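Side-chain contacts in HAD hydrolase, family IA, variant 3 (Entamoeba histolytica, PDB 6W04), which probably acts as a magnesium-dependent hydrolase of the haloacid dehalogenase superfamily, on a substrate that is not established: residues G45-N48 against K49-I52; E59-D62 against E63-K66; K72-L75 against Y76-L80. All coordinates share one frame; numbering follows the deposited sequence. Where two conformers were deposited one is given.

Overall arrangement
The three contacts follow one another along the chain in the helical cap inserted between the first two strands of the HAD core, as in C1-cap family members. Interaction 1 starts helix 48-56, interaction 2 starts helix 62-82, and interaction 3 lies further along that second helix. Centre to centre, interactions 1 and 2 are about 11 Å apart, touching where Lys-49 and Ile-52 meet Ile-60, Asp-62 and Ala-65. Interaction 3 is about 16 Å from interaction 1, joined to it by a probable hydrogen bond from Asn-48 to Glu-73, and about 19 Å from interaction 2. The start of helix 62-82 packs on helix 48-56, and the longer helix runs on past Asn-48 toward Asn-9.

Interaction 1 (G45-N48 against K49-I52); sequences GRTN and KQLI
Thr-47 and Gln-50 hold each other by a reciprocal pair of bonds. Thr-47 N gives its hydrogen to Gln-50 OE1 at 2.9 Å, almost straight at 170°, although the donor is tilted from the carbonyl plane of the amide. In return Gln-50 N reaches Thr-47 OG1 at 3.1 Å. That hydroxyl sits between the backbone N and the carbonyl carbon (chi1 62°), which turns it over the first turn. Gln-50 CG leaves beside its own backbone N and carries the amide back to Thr-47 N, CG lying 3.2 Å from Thr-47 OG1.

Arg-46 crosses Gln-50 at about a right angle, its CB 3.3 Å from Gln-50 OE1. Its extended chain ends in a guanidinium whose plane is 17° from that of the amide, and a water met at the guanidinium edge joins Arg-46 NH1 to Gln-50 O. Leu-51 CD2 closes on Arg-46 CB at 3.7 Å. Further out, Asn-48 ND2 bonds to Glu-73 and Lys-49 NZ pairs with Glu-53, while Trp-23 of helix 16-31 packs on Leu-51 and Ile-52. Bonds from Leu-51 N to Thr-47 O and from Ile-52 N to Asn-48 O begin the regular ladder behind a capping box at the start of helix 48-56.

Interaction 2 (E59-D62 against E63-K66); sequences EISD and EDAK
Ile-60 packs against the first turn of helix 62-82 through CB, CG1 and CD1. CB lies 3.9 Å from Asp-64 CB, and CD1 comes 4.1 Å from Ala-65 CB. Ile-60 CG1 is placed between the backbone N and the carbonyl carbon (chi1 65°), and the extended step after it carries CD1 forward to Ala-65. With that alanine buried, this apolar corner is the enclosed side of the contact.

Next to it comes the N-cap. Ser-61 OG accepts from Asp-64 N at 3.1 Å with an angle of 166°, so the hydroxyl takes up a backbone N-H that has no preceding turn to serve it. Asp-64 OD2 stands 3.3 Å from the same Ser-61 OG. Ala-65 N donates to Ser-61 O at 2.9 Å, and Lys-66 N to Asp-62 O at the same length, which starts the helical ladder.

The other side faces solvent. Asp-62, Glu-63 and Lys-66 are exposed; Lys-66 lays CG 3.4 Å from Asp-62 O before its chain runs on. The carboxylates of Asp-62, Glu-63 and Asp-64 put negative charge at a helix N-terminus, which would probably be favourable against the partial positive charge of that end.

This start of helix 62-82 is set against the preceding helix 48-56: Ile-60 packs on Ile-52, its N bonds to Glu-53, and Lys-49, whose NZ pairs with Glu-53, touches Asp-62 and Ala-65.

Interaction 3 (K72-L75 against Y76-L80); sequences KENL and YRTML
Arg-77 folds back over the preceding turn along Glu-73; it has two conformers, and the path followed here is that of one. CB lies 3.5 Å from Glu-73 O, the same oxygen that accepts from Arg-77 N. CG comes closer to it, at 3.3 Å, because it leaves beside the backbone N (chi1 -73°). CD and NE continue past that oxygen, which ends up over one guanidinium face, offset toward its rim, with Asn-74 N over the centre. At the tip, NH1 touches Glu-73 CB at 3.4 Å, while NH2 shares a water at the guanidinium edge with Asn-74 ND2. Bonds from NE to Asn-115 and a salt bridge from NH1 to Glu-70 hold the guanidinium in this conformer.

These contacts, of i to i+3 and i to i+4 spacing, lie in a helix of the HAD cap, whose Tyr-76 touches Asn-9, a magnesium ligand, bonds through OH to Asp-15 and stacks on His-19.

Glu-73 lies beside the Tyr-76 ring, carboxylate and ring planes 76° apart, with OE1 3.7 Å from Tyr-76 CD2. From above the carboxylate plane Lys-72 NZ makes a 3.0 Å salt bridge to Glu-73 OE1; Lys-72 NZ also hydrogen-bonds His-19. Asn-115 bonds to OE1 too, and Asn-48 to OE2. Asn-74 O is gripped by Thr-78 N and by Thr-78 OG1 at 2.9 Å, from opposite faces of its plane. Leu-75 CD1 packs alongside Met-79 CG at 3.8 Å.

Interaction 1 (G45-N48 against K49-I52)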
loop_
_atom_site.group_PDB
_atom_site.type_symbol
_atom_site.label_atom_id
_atom_site.label_comp_id
_atom_site.label_asym_id
_atom_site.label_seq_id
_atom_site.Cartn_x
_atom_site.Cartn_y
_atom_site.Cartn_z
ATOM N N GLY A 45 -8.475 -2.640 -7.241
ATOM C CA GLY A 45 -8.865 -2.513 -5.864
ATOM C C GLY A 45 -9.555 -3.741 -5.299
ATOM O O GLY A 45 -9.670 -3.852 -4.072
ATOM N N ARG A 46 -10.051 -4.643 -6.155
ATOM C CA ARG A 46 -10.688 -5.846 -5.644
ATOM C C ARG A 46 -9.610 -6.801 -5.118
ATOM O O ARG A 46 -8.423 -6.607 -5.357
ATOM C CB ARG A 46 -11.536 -6.510 -6.729
ATOM C CG ARG A 46 -12.761 -5.666 -7.121
ATOM C CD ARG A 46 -13.650 -6.349 -8.127
ATOM N NE ARG A 46 -14.713 -5.453 -8.583
ATOM C CZ ARG A 46 -15.728 -5.804 -9.359
ATOM N NH1 ARG A 46 -15.851 -7.049 -9.777
ATOM N NH2 ARG A 46 -16.635 -4.897 -9.703
ATOM N N THR A 47 -10.036 -7.832 -4.383
ATOM C CA THR A 47 -9.076 -8.787 -3.846
ATOM C C THR A 47 -8.481 -9.634 -4.966
ATOM O O THR A 47 -9.046 -9.753 -6.052
ATOM C CB THR A 47 -9.734 -9.711 -2.820
ATOM O OG1 THR A 47 -10.779 -10.485 -3.445
ATOM C CG2 THR A 47 -10.345 -8.899 -1.653
ATOM N N ASN A 48 -7.380 -10.333 -4.654
ATOM C CA ASN A 48 -6.849 -11.258 -5.634
ATOM C C ASN A 48 -7.895 -12.296 -6.007
ATOM O O ASN A 48 -7.997 -12.700 -7.168
ATOM C CB ASN A 48 -5.580 -11.923 -5.104
ATOM C CG ASN A 48 -4.398 -10.980 -5.138
ATOM O OD1 ASN A 48 -4.457 -9.924 -5.779
ATOM N ND2 ASN A 48 -3.323 -11.347 -4.461
ATOM N N LYS A 49 -8.669 -12.749 -5.026
ATOM C CA LYS A 49 -9.671 -13.768 -5.305
ATOM C C LYS A 49 -10.698 -13.251 -6.299
ATOM O O LYS A 49 -11.114 -13.972 -7.224
ATOM C CB LYS A 49 -10.344 -14.191 -3.998
ATOM C CG LYS A 49 -11.419 -15.271 -4.146
ATOM C CD LYS A 49 -11.687 -15.919 -2.768
ATOM C CE LYS A 49 -12.672 -17.105 -2.838
ATOM N NZ LYS A 49 -14.082 -16.697 -3.151
ATOM N N GLN A 50 -11.151 -12.010 -6.101
ATOM C CA GLN A 50 -12.146 -11.435 -6.998
ATOM C C GLN A 50 -11.600 -11.303 -8.408
ATOM O O GLN A 50 -12.342 -11.460 -9.386
ATOM C CB GLN A 50 -12.602 -10.065 -6.489
ATOM C CG GLN A 50 -13.420 -10.101 -5.204
ATOM C CD GLN A 50 -13.786 -8.701 -4.722
ATOM O OE1 GLN A 50 -12.967 -8.009 -4.129
ATOM N NE2 GLN A 50 -15.019 -8.293 -4.967
ATOM N N LEU A 51 -10.311 -10.966 -8.537
ATOM C CA LEU A 51 -9.711 -10.866 -9.866
ATOM C C LEU A 51 -9.715 -12.220 -10.569
ATOM O O LEU A 51 -10.116 -12.335 -11.738
ATOM C CB LEU A 51 -8.277 -10.329 -9.760
ATOM C CG LEU A 51 -8.044 -8.817 -9.877
ATOM C CD1 LEU A 51 -8.194 -8.364 -11.299
ATOM C CD2 LEU A 51 -8.978 -8.032 -8.996
ATOM N N ILE A 52 -9.277 -13.262 -9.869
ATOM C CA ILE A 52 -9.218 -14.588 -10.487
ATOM C C ILE A 52 -10.614 -15.077 -10.838
ATOM O O ILE A 52 -10.835 -15.661 -11.913
ATOM C CB ILE A 52 -8.493 -15.580 -9.562
ATOM C CG1 ILE A 52 -7.080 -15.080 -9.274
ATOM C CG2 ILE A 52 -8.491 -16.973 -10.216
ATOM C CD1 ILE A 52 -6.527 -15.503 -7.893
HETATM O O HOH W 1 -14.630 -9.989 -9.454
#

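Interaction 2 (E59-D62 against E63-K66)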
loop_
_atom_site.group_PDB
_atom_site.type_symbol
_atom_site.label_atom_id
_atom_site.label_comp_id
_atom_site.label_asym_id
_atom_site.label_seq_id
_atom_site.Cartn_x
_atom_site.Cartn_y
_atom_site.Cartn_z
ATOM N N GLU A 59 -17.127 -18.135 -9.287
ATOM C CA GLU A 59 -16.705 -18.090 -7.897
ATOM C C GLU A 59 -15.911 -19.349 -7.587
ATOM O O GLU A 59 -16.277 -20.443 -8.027
ATOM C CB GLU A 59 -17.927 -18.010 -6.982
ATOM C CG GLU A 59 -17.639 -17.700 -5.539
ATOM C CD GLU A 59 -18.909 -17.402 -4.770
ATOM O OE1 GLU A 59 -19.727 -16.581 -5.248
ATOM O OE2 GLU A 59 -19.096 -18.005 -3.699
ATOM N N ILE A 60 -14.829 -19.206 -6.818
ATOM C CA ILE A 60 -13.978 -20.347 -6.478
ATOM C C ILE A 60 -13.725 -20.377 -4.970
ATOM O O ILE A 60 -14.069 -19.452 -4.235
ATOM C CB ILE A 60 -12.639 -20.306 -7.238
ATOM C CG1 ILE A 60 -11.836 -19.092 -6.775
ATOM C CG2 ILE A 60 -12.871 -20.231 -8.747
ATOM C CD1 ILE A 60 -10.642 -18.750 -7.668
ATOM N N SER A 61 -13.086 -21.453 -4.521
ATOM C CA SER A 61 -12.752 -21.607 -3.116
ATOM C C SER A 61 -11.535 -20.762 -2.751
ATOM O O SER A 61 -10.732 -20.365 -3.614
ATOM C CB SER A 61 -12.470 -23.072 -2.788
ATOM O OG SER A 61 -11.383 -23.551 -3.570
ATOM N N ASP A 62 -11.411 -20.471 -1.453
ATOM C CA ASP A 62 -10.224 -19.768 -0.975
ATOM C C ASP A 62 -8.955 -20.494 -1.403
ATOM O O ASP A 62 -7.973 -19.863 -1.805
ATOM C CB ASP A 62 -10.275 -19.614 0.545
ATOM C CG ASP A 62 -11.407 -18.703 1.009
ATOM O OD1 ASP A 62 -11.660 -17.662 0.363
ATOM O OD2 ASP A 62 -12.041 -19.021 2.032
ATOM N N GLU A 63 -8.970 -21.825 -1.379
ATOM C CA GLU A 63 -7.748 -22.554 -1.697
ATOM C C GLU A 63 -7.421 -22.493 -3.187
ATOM O O GLU A 63 -6.244 -22.415 -3.560
ATOM C CB GLU A 63 -7.860 -24.003 -1.226
ATOM C CG GLU A 63 -6.515 -24.680 -1.080
ATOM C CD GLU A 63 -6.633 -26.180 -1.019
ATOM O OE1 GLU A 63 -7.717 -26.676 -0.637
ATOM O OE2 GLU A 63 -5.643 -26.861 -1.369
ATOM N N ASP A 64 -8.437 -22.562 -4.057
ATOM C CA ASP A 64 -8.210 -22.258 -5.471
ATOM C C ASP A 64 -7.627 -20.863 -5.627
ATOM O O ASP A 64 -6.679 -20.650 -6.394
ATOM C CB ASP A 64 -9.514 -22.353 -6.268
ATOM C CG ASP A 64 -9.928 -23.783 -6.578
ATOM O OD1 ASP A 64 -9.061 -24.685 -6.573
ATOM O OD2 ASP A 64 -11.135 -23.989 -6.850
ATOM N N ALA A 65 -8.206 -19.887 -4.921
ATOM C CA ALA A 65 -7.760 -18.503 -5.093
ATOM C C ALA A 65 -6.295 -18.345 -4.711
ATOM O O ALA A 65 -5.528 -17.693 -5.424
ATOM C CB ALA A 65 -8.640 -17.559 -4.274
ATOM N N LYS A 66 -5.874 -18.949 -3.598
ATOM C CA LYS A 66 -4.483 -18.786 -3.169
ATOM C C LYS A 66 -3.509 -19.272 -4.237
ATOM O O LYS A 66 -2.466 -18.646 -4.462
ATOM C CB LYS A 66 -4.244 -19.530 -1.852
ATOM C CG LYS A 66 -4.885 -18.901 -0.629
ATOM C CD LYS A 66 -4.590 -19.738 0.626
ATOM C CE LYS A 66 -5.217 -19.140 1.889
ATOM N NZ LYS A 66 -4.568 -17.856 2.298
#

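Interaction 3 (K72-L75 against Y76-L80)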
loop_
_atom_site.group_PDB
_atom_site.type_symbol
_atom_site.label_atom_id
_atom_site.label_comp_id
_atom_site.label_asym_id
_atom_site.label_seq_id
_atom_site.Cartn_x
_atom_site.Cartn_y
_atom_site.Cartn_z
ATOM N N LYS A 72 0.071 -15.244 -9.884
ATOM C CA LYS A 72 0.153 -13.832 -10.241
ATOM C C LYS A 72 1.243 -13.122 -9.445
ATOM O O LYS A 72 1.977 -12.287 -9.991
ATOM C CB LYS A 72 -1.200 -13.142 -10.025
ATOM C CG LYS A 72 -1.128 -11.611 -10.267
ATOM C CD LYS A 72 -0.839 -10.821 -8.990
ATOM C CE LYS A 72 -0.522 -9.337 -9.316
ATOM N NZ LYS A 72 -0.349 -8.581 -8.042
ATOM N N GLU A 73 1.362 -13.420 -8.149
ATOM C CA GLU A 73 2.357 -12.719 -7.345
ATOM C C GLU A 73 3.773 -13.135 -7.704
ATOM O O GLU A 73 4.685 -12.302 -7.645
ATOM C CB GLU A 73 2.094 -12.915 -5.841
ATOM C CG GLU A 73 0.762 -12.315 -5.376
ATOM C CD GLU A 73 0.599 -10.775 -5.530
ATOM O OE1 GLU A 73 1.403 -10.073 -6.186
ATOM O OE2 GLU A 73 -0.389 -10.252 -4.978
ATOM N N ASN A 74 3.979 -14.397 -8.090
ATOM C CA ASN A 74 5.282 -14.793 -8.600
ATOM C C ASN A 74 5.655 -13.995 -9.852
ATOM O O ASN A 74 6.808 -13.563 -10.002
ATOM C CB ASN A 74 5.287 -16.294 -8.883
ATOM C CG ASN A 74 6.537 -16.738 -9.580
ATOM O OD1 ASN A 74 6.482 -17.324 -10.659
ATOM N ND2 ASN A 74 7.683 -16.442 -8.980
ATOM N N LEU A 75 4.702 -13.798 -10.764
ATOM C CA LEU A 75 4.980 -12.973 -11.944
ATOM C C LEU A 75 5.309 -11.538 -11.529
ATOM O O LEU A 75 6.298 -10.953 -11.985
ATOM C CB LEU A 75 3.799 -13.016 -12.916
ATOM C CG LEU A 75 3.810 -12.129 -14.185
ATOM C CD1 LEU A 75 5.087 -12.294 -15.014
ATOM C CD2 LEU A 75 2.573 -12.425 -15.089
ATOM N N TYR A 76 4.513 -10.970 -10.625
ATOM C CA TYR A 76 4.751 -9.607 -10.157
ATOM C C TYR A 76 6.134 -9.448 -9.525
ATOM O O TYR A 76 6.868 -8.501 -9.847
ATOM C CB TYR A 76 3.649 -9.212 -9.172
ATOM C CG TYR A 76 3.986 -8.008 -8.335
ATOM C CD1 TYR A 76 3.862 -6.721 -8.861
ATOM C CD2 TYR A 76 4.432 -8.146 -7.019
ATOM C CE1 TYR A 76 4.193 -5.594 -8.092
ATOM C CE2 TYR A 76 4.740 -7.019 -6.229
ATOM C CZ TYR A 76 4.612 -5.741 -6.803
ATOM O OH TYR A 76 4.912 -4.614 -6.067
ATOM N N ARG A 77 6.504 -10.358 -8.613
ATOM C CA ARG A 77 7.797 -10.261 -7.932
ATOM C C ARG A 77 8.946 -10.300 -8.914
ATOM O O ARG A 77 9.937 -9.584 -8.746
ATOM C CB ARG A 77 7.990 -11.412 -6.947
ATOM C CG ARG A 77 7.188 -11.313 -5.733
ATOM C CD ARG A 77 7.290 -12.611 -4.975
ATOM N NE ARG A 77 6.007 -12.893 -4.372
ATOM C CZ ARG A 77 5.499 -14.107 -4.238
ATOM N NH1 ARG A 77 4.313 -14.245 -3.679
ATOM N NH2 ARG A 77 6.180 -15.171 -4.658
ATOM N N THR A 78 8.849 -11.176 -9.911
ATOM C CA THR A 78 9.902 -11.318 -10.902
ATOM C C THR A 78 10.044 -10.041 -11.721
ATOM O O THR A 78 11.158 -9.544 -11.936
ATOM C CB THR A 78 9.577 -12.520 -11.784
ATOM O OG1 THR A 78 9.565 -13.689 -10.965
ATOM C CG2 THR A 78 10.612 -12.685 -12.869
ATOM N N MET A 79 8.915 -9.488 -12.165
ATOM C CA MET A 79 8.933 -8.238 -12.927
ATOM C C MET A 79 9.434 -7.065 -12.084
ATOM O O MET A 79 10.252 -6.260 -12.549
ATOM C CB MET A 79 7.532 -7.947 -13.471
ATOM C CG MET A 79 7.020 -9.034 -14.443
ATOM S SD MET A 79 7.897 -9.072 -16.058
ATOM C CE MET A 79 7.744 -7.343 -16.542
ATOM N N LEU A 80 8.933 -6.941 -10.849
ATOM C CA LEU A 80 9.362 -5.877 -9.958
ATOM C C LEU A 80 10.874 -5.907 -9.736
ATOM O O LEU A 80 11.542 -4.868 -9.822
ATOM C CB LEU A 80 8.624 -5.958 -8.614
ATOM C CG LEU A 80 9.062 -4.825 -7.667
ATOM C CD1 LEU A 80 8.550 -3.482 -8.274
ATOM C CD2 LEU A 80 8.496 -5.006 -6.285
HETATM O O HOH W 2 8.612 -15.391 -6.602
#